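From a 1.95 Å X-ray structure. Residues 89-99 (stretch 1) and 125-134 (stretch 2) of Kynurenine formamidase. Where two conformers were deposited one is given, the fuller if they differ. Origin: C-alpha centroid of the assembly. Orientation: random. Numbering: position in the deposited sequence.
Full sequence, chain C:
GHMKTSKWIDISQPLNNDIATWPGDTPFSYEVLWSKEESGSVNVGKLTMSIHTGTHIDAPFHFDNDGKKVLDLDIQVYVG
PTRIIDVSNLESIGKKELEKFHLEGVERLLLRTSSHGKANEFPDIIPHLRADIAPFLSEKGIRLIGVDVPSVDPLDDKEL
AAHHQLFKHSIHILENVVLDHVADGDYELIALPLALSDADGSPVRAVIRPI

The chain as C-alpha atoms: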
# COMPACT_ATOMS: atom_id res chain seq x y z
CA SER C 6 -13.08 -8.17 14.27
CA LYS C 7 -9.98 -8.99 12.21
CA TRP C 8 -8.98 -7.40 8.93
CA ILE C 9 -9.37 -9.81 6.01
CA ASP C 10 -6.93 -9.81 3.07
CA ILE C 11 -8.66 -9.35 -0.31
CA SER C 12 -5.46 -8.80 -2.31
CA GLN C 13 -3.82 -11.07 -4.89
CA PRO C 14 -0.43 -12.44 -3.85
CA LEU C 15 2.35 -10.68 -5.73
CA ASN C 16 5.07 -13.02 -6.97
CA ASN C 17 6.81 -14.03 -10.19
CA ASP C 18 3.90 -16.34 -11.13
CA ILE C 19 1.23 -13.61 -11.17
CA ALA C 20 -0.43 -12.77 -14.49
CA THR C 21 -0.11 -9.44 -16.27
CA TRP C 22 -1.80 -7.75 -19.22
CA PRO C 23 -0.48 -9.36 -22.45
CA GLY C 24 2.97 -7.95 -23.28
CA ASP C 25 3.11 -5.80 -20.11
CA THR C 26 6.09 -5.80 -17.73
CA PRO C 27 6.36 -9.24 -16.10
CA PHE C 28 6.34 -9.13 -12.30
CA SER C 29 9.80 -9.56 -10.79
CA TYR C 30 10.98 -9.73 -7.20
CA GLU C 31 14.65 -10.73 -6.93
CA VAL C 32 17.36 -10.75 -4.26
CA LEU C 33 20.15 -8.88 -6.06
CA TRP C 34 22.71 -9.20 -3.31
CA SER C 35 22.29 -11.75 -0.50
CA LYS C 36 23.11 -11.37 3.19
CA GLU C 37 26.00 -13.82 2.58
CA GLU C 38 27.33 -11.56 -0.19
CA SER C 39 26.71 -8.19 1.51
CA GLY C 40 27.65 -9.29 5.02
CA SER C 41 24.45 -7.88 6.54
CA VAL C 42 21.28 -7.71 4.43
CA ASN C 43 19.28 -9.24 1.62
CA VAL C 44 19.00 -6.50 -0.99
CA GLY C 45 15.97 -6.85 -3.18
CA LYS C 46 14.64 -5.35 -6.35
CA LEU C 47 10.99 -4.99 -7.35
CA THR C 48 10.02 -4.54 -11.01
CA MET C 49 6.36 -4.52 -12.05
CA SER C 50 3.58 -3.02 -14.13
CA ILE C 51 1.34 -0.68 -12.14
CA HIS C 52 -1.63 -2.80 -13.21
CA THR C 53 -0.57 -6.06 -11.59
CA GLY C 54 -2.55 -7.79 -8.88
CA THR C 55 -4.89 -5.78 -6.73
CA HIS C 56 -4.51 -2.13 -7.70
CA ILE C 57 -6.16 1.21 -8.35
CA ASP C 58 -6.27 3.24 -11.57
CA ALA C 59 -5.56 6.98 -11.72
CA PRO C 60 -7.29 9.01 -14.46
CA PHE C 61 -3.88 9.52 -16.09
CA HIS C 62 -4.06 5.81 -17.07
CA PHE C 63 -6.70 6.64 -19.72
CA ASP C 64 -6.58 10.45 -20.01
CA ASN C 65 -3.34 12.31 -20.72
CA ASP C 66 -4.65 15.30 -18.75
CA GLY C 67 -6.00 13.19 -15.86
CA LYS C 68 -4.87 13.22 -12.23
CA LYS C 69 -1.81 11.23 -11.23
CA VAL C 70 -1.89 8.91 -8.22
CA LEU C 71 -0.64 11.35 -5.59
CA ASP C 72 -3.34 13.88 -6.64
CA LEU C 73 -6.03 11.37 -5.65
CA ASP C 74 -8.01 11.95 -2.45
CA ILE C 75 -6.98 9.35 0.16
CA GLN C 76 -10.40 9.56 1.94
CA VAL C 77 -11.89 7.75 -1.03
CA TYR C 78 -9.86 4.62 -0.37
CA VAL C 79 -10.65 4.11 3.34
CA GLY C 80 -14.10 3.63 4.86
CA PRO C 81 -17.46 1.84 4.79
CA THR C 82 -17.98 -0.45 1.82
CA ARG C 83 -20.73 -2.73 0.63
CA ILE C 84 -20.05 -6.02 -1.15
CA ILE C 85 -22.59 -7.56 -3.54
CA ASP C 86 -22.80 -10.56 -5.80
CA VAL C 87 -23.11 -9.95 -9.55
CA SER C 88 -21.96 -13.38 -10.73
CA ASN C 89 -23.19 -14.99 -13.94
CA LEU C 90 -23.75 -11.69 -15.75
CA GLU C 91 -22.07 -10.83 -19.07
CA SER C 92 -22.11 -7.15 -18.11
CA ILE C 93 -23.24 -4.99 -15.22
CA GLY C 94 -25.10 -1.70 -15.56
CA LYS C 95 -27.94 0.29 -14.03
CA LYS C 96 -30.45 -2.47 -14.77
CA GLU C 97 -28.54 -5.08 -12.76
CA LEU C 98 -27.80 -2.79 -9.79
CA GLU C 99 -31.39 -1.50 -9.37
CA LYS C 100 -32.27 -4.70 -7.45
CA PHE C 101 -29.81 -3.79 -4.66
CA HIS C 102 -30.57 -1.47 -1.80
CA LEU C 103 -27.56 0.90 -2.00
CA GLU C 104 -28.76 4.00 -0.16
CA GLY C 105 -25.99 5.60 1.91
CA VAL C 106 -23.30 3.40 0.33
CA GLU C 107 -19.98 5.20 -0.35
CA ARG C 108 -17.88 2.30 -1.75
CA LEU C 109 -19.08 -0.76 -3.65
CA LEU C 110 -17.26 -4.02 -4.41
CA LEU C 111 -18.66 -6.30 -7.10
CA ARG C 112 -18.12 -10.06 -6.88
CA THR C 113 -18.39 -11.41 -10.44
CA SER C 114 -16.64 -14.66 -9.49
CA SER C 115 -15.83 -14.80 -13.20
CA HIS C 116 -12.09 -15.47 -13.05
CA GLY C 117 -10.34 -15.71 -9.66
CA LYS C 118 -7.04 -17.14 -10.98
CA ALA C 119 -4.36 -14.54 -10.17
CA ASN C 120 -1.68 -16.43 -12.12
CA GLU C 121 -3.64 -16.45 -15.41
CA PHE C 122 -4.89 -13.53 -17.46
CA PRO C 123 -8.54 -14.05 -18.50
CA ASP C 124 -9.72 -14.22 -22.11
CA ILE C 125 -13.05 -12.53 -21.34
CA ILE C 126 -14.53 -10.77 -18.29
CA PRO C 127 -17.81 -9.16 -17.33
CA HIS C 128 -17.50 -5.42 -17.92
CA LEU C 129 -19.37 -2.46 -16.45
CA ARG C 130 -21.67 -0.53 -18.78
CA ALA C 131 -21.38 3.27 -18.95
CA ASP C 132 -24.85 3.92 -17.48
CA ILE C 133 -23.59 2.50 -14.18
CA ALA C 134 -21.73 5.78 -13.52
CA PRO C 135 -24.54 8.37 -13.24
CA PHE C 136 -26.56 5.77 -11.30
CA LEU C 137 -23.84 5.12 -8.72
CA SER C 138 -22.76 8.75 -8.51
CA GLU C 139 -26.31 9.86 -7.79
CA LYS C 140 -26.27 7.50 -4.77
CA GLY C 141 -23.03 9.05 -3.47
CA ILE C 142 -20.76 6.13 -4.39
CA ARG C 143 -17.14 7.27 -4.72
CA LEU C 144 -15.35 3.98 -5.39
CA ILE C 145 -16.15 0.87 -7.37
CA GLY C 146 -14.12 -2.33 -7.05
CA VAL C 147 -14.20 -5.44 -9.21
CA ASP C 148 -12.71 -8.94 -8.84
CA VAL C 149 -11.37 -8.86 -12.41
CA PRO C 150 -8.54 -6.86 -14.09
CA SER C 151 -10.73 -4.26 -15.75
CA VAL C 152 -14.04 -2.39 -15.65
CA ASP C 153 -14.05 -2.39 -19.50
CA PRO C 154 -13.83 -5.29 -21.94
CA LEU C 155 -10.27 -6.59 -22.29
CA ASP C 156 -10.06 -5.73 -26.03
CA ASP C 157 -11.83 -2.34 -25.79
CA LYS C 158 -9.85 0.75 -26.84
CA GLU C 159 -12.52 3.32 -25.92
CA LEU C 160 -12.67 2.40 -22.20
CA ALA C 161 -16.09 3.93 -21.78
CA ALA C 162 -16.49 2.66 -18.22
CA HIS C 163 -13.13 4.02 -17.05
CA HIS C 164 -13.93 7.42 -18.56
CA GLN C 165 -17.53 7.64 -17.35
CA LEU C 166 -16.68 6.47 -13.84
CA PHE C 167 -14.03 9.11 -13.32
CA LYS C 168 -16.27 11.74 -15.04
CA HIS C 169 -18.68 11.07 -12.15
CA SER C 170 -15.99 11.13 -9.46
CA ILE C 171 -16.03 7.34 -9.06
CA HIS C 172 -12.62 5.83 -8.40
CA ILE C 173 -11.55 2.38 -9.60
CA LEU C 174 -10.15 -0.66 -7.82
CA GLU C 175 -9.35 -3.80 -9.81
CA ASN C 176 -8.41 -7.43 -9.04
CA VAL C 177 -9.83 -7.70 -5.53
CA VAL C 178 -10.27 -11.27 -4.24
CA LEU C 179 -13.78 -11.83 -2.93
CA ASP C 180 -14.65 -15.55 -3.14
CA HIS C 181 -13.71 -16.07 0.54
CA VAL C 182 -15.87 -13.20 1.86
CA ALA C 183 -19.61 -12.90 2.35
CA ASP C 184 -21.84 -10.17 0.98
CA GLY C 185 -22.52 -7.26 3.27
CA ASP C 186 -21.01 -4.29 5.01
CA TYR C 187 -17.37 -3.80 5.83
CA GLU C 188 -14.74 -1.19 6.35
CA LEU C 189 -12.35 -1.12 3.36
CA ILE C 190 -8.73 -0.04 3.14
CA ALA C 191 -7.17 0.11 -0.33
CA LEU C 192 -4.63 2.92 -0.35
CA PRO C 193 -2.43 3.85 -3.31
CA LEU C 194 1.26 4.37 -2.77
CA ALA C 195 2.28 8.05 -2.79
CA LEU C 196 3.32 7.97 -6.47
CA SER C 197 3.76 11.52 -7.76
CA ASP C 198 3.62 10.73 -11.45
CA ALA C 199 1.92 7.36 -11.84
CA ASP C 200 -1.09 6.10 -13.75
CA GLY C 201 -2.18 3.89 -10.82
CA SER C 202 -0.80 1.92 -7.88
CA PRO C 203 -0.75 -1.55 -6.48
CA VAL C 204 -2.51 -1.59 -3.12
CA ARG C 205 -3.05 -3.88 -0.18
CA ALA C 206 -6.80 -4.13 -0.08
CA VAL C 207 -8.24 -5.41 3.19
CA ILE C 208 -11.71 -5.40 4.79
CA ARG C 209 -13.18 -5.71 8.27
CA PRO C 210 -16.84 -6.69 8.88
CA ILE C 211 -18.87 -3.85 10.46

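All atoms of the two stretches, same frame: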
# COMPACT_ATOMS: atom_id res chain seq x y z
N ASN C 89 -22.39 -14.47 -12.84
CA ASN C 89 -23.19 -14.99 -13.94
C ASN C 89 -23.91 -13.91 -14.74
O ASN C 89 -25.02 -14.12 -15.22
CB ASN C 89 -24.18 -16.02 -13.39
CG ASN C 89 -23.50 -17.28 -12.92
OD1 ASN C 89 -22.53 -17.74 -13.51
ND2 ASN C 89 -23.98 -17.82 -11.82
N LEU C 90 -23.24 -12.77 -14.90
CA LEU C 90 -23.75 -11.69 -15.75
C LEU C 90 -22.67 -11.29 -16.75
O LEU C 90 -21.51 -11.09 -16.36
CB LEU C 90 -24.15 -10.48 -14.91
CG LEU C 90 -25.34 -10.73 -13.97
CD1 LEU C 90 -25.44 -9.63 -12.92
CD2 LEU C 90 -26.63 -10.84 -14.76
N GLU C 91 -23.03 -11.20 -18.03
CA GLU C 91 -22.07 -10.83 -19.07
C GLU C 91 -21.61 -9.39 -18.90
O GLU C 91 -20.46 -9.07 -19.21
CB GLU C 91 -22.65 -11.05 -20.48
CG GLU C 91 -22.89 -12.52 -20.79
CD GLU C 91 -23.30 -12.75 -22.24
OE1 GLU C 91 -23.90 -11.84 -22.86
OE2 GLU C 91 -23.02 -13.86 -22.76
N SER C 92 -22.50 -8.53 -18.43
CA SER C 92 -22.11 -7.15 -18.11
C SER C 92 -23.04 -6.56 -17.07
O SER C 92 -24.18 -7.00 -16.91
CB SER C 92 -22.10 -6.27 -19.37
OG SER C 92 -23.41 -5.97 -19.80
N ILE C 93 -22.54 -5.56 -16.35
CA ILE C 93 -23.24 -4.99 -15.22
C ILE C 93 -23.48 -3.51 -15.44
O ILE C 93 -22.54 -2.74 -15.63
CB ILE C 93 -22.47 -5.23 -13.89
CG1 ILE C 93 -22.33 -6.73 -13.62
CG2 ILE C 93 -23.18 -4.57 -12.72
CD1 ILE C 93 -20.93 -7.27 -13.80
N GLY C 94 -24.74 -3.10 -15.42
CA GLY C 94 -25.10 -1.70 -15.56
C GLY C 94 -26.20 -1.34 -14.60
O GLY C 94 -26.46 -2.07 -13.63
N LYS C 95 -26.85 -0.21 -14.87
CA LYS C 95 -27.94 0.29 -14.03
C LYS C 95 -28.99 -0.79 -13.79
O LYS C 95 -29.40 -1.01 -12.65
CB LYS C 95 -28.59 1.51 -14.69
CG LYS C 95 -29.86 2.00 -14.01
CD LYS C 95 -30.23 3.40 -14.49
CE LYS C 95 -31.64 3.81 -14.09
NZ LYS C 95 -31.89 3.67 -12.63
N LYS C 96 -29.39 -1.47 -14.85
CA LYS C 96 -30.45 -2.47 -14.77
C LYS C 96 -30.16 -3.53 -13.71
O LYS C 96 -31.03 -3.90 -12.93
CB LYS C 96 -30.68 -3.15 -16.12
CG LYS C 96 -31.77 -4.21 -16.10
CD LYS C 96 -32.11 -4.71 -17.49
CE LYS C 96 -33.09 -5.87 -17.41
NZ LYS C 96 -33.50 -6.35 -18.75
N GLU C 97 -28.93 -4.01 -13.67
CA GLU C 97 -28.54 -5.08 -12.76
C GLU C 97 -28.37 -4.60 -11.32
O GLU C 97 -28.54 -5.39 -10.39
CB GLU C 97 -27.25 -5.76 -13.22
CG GLU C 97 -27.40 -6.60 -14.47
CD GLU C 97 -27.51 -5.78 -15.75
OE1 GLU C 97 -27.06 -4.62 -15.79
OE2 GLU C 97 -28.02 -6.33 -16.75
N LEU C 98 -28.04 -3.33 -11.13
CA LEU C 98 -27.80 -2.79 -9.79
C LEU C 98 -29.06 -2.22 -9.13
O LEU C 98 -29.07 -2.00 -7.91
CB LEU C 98 -26.72 -1.71 -9.82
CG LEU C 98 -25.32 -2.18 -10.24
CD1 LEU C 98 -24.33 -1.07 -9.95
CD2 LEU C 98 -24.89 -3.46 -9.54
N GLU C 99 -30.12 -2.01 -9.91
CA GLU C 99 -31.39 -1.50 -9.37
C GLU C 99 -31.99 -2.44 -8.32
O GLU C 99 -32.66 -1.98 -7.42
CB GLU C 99 -32.40 -1.27 -10.50
CG GLU C 99 -32.21 0.06 -11.23
CD GLU C 99 -33.17 0.25 -12.40
OE1 GLU C 99 -33.77 -0.73 -12.90
OE2 GLU C 99 -33.32 1.42 -12.83
N ILE C 125 -11.88 -13.40 -21.36
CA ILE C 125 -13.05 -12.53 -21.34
C ILE C 125 -13.45 -12.27 -19.89
O ILE C 125 -13.28 -13.13 -19.04
CB ILE C 125 -14.24 -13.16 -22.11
CG1 ILE C 125 -15.41 -12.18 -22.22
CG2 ILE C 125 -14.70 -14.45 -21.45
CD1 ILE C 125 -16.49 -12.64 -23.19
N ILE C 126 -13.98 -11.08 -19.62
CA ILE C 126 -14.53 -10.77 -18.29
C ILE C 126 -15.87 -10.06 -18.42
O ILE C 126 -16.18 -9.53 -19.48
CB ILE C 126 -13.58 -9.86 -17.48
CG1 ILE C 126 -13.39 -8.51 -18.19
CG2 ILE C 126 -12.25 -10.58 -17.25
CD1 ILE C 126 -12.68 -7.45 -17.36
N PRO C 127 -16.65 -10.02 -17.34
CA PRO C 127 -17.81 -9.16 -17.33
C PRO C 127 -17.36 -7.73 -17.18
O PRO C 127 -16.54 -7.44 -16.32
CB PRO C 127 -18.59 -9.60 -16.09
CG PRO C 127 -17.99 -10.90 -15.69
CD PRO C 127 -16.56 -10.79 -16.09
N HIS C 128 -17.87 -6.83 -18.01
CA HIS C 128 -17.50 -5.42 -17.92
C HIS C 128 -18.65 -4.64 -17.28
O HIS C 128 -19.74 -5.16 -17.12
CB HIS C 128 -17.16 -4.87 -19.29
CG HIS C 128 -18.28 -4.97 -20.28
ND1 HIS C 128 -18.54 -6.12 -20.99
CD2 HIS C 128 -19.21 -4.07 -20.67
CE1 HIS C 128 -19.57 -5.92 -21.80
NE2 HIS C 128 -20.00 -4.69 -21.61
N LEU C 129 -18.37 -3.39 -16.94
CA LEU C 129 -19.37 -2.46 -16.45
C LEU C 129 -19.83 -1.58 -17.61
O LEU C 129 -19.02 -1.10 -18.39
CB LEU C 129 -18.79 -1.57 -15.35
CG LEU C 129 -18.04 -2.30 -14.24
CD1 LEU C 129 -17.66 -1.31 -13.15
CD2 LEU C 129 -18.87 -3.45 -13.67
N ARG C 130 -21.14 -1.38 -17.73
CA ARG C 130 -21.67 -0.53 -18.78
C ARG C 130 -21.66 0.91 -18.32
O ARG C 130 -21.79 1.19 -17.13
CB ARG C 130 -23.08 -0.99 -19.16
CG ARG C 130 -23.13 -2.42 -19.67
CD ARG C 130 -24.39 -2.71 -20.46
NE ARG C 130 -25.59 -2.51 -19.65
CZ ARG C 130 -26.06 -3.39 -18.78
NH1 ARG C 130 -25.46 -4.55 -18.57
NH2 ARG C 130 -27.17 -3.10 -18.10
N ALA C 131 -21.53 1.84 -19.26
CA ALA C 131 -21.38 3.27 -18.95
C ALA C 131 -22.49 3.85 -18.07
O ALA C 131 -22.24 4.70 -17.22
CB ALA C 131 -21.26 4.09 -20.22
N ASP C 132 -23.72 3.39 -18.26
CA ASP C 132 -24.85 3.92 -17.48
C ASP C 132 -24.78 3.61 -15.98
O ASP C 132 -25.60 4.10 -15.20
CB ASP C 132 -26.20 3.48 -18.08
CG ASP C 132 -26.53 2.00 -17.87
OD1 ASP C 132 -25.80 1.26 -17.17
OD2 ASP C 132 -27.57 1.57 -18.40
N ILE C 133 -23.83 2.77 -15.59
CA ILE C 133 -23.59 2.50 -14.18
C ILE C 133 -23.12 3.77 -13.45
O ILE C 133 -23.41 3.94 -12.27
CB ILE C 133 -22.58 1.35 -14.02
CG1 ILE C 133 -22.77 0.63 -12.70
CG2 ILE C 133 -21.14 1.86 -14.13
CD1 ILE C 133 -21.91 -0.60 -12.57
N ALA C 134 -22.41 4.65 -14.15
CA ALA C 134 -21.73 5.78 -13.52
C ALA C 134 -22.65 6.89 -12.98
O ALA C 134 -22.52 7.27 -11.82
CB ALA C 134 -20.67 6.36 -14.44
O HOH W 1 -18.61 -10.59 -20.59
O HOH W 2 -28.73 -0.72 -17.61

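Residues 89-99 and 125-134 meet along a short parallel β-ladder, in which Ser92 pairs with His128 and Ile93 with Leu129, and the contact then continues into a helical segment in each stretch. Together the two stretches bury 603 Å² between them.

Ile125 makes no contact, and the side chain of Ile126 points away, but its carbonyl is tied to stretch 1 through water 1, which donates to Ile126 O (2.9 Å) and to Glu91 O (2.8 Å). The water thus joins two carbonyl oxygens that could not bond to each other directly. Pro127 meets stretch 1 through carbon atoms: its CA makes a CA-H...O contact with Glu91 O (3.3 Å), and its CB lies 3.3 Å from Leu90 O and 4.0 Å from Ile93 CD1.

The strand pairing proper begins at His128, whose carbonyl O accepts a hydrogen bond from Ile93 N (2.9 Å) and also receives a CA-H...O contact from Ser92 CA (3.2 Å). The side chains of His128 and Ser92 share one face of the sheet, where Ser92 CB sits over the imidazole, 3.6 Å from the ring centroid and 19° off its normal, in a CH-π contact.

Leu129 and Ile93 project from the other face. Leu129 CD2 packs 4.0 Å from Ile93 CB, while Leu129 CA makes a CA-H...O contact with Ile93 O (3.3 Å). That same oxygen accepts a hydrogen bond from Arg130 N (2.9 Å), so the backbone of Ile93 bonds through its N to His128 and through its O to Arg130, the residues flanking its partner, as expected of parallel strands.

Arg130 has the largest area covered by the opposing stretch. Its guanidinium lies with one face over the peptide joining Ile93 to Gly94 and uses its edge for polar bonds. NH1 donates to Ser92 OG (2.8 Å), and NH2 forms a salt bridge with Glu97 OE1 (2.8 Å), supplemented by a weak bond from NH1 to Glu97 OE1 (3.2 Å). Glu97 OE1 also accepts from Gly94 N (2.8 Å), so this one carboxylate oxygen bonds both the Gly94 amide, just before the helix, and the arginine, whose positive charge the carboxylate balances. The absence of a side chain at Gly94 matters here: a CB would fall 2.6 Å from Arg130 NH2 and 2.7 Å from Asp132 OD1.

Arg130 also opens a type I turn, closed by the hydrogen bond from Ile133 N to Arg130 O (3.0 Å). Ala131 points away from stretch 1, whereas Asp132 reaches back to it, its OD1 accepting from Lys95 N (2.9 Å) in the first turn of the helix. Water 2 donates to Asp132 OD2 (2.7 Å) and accepts from Lys96 N and Arg130 NH2 (both 2.9 Å), linking acid, base and helix amide.

Ile133 completes the contact with apolar packing: its CG1 lies 3.6 Å from Leu98 CD1, and its CD1 4.2 Å from Ile93 CG2. Ala134 lies beyond reach of stretch 1.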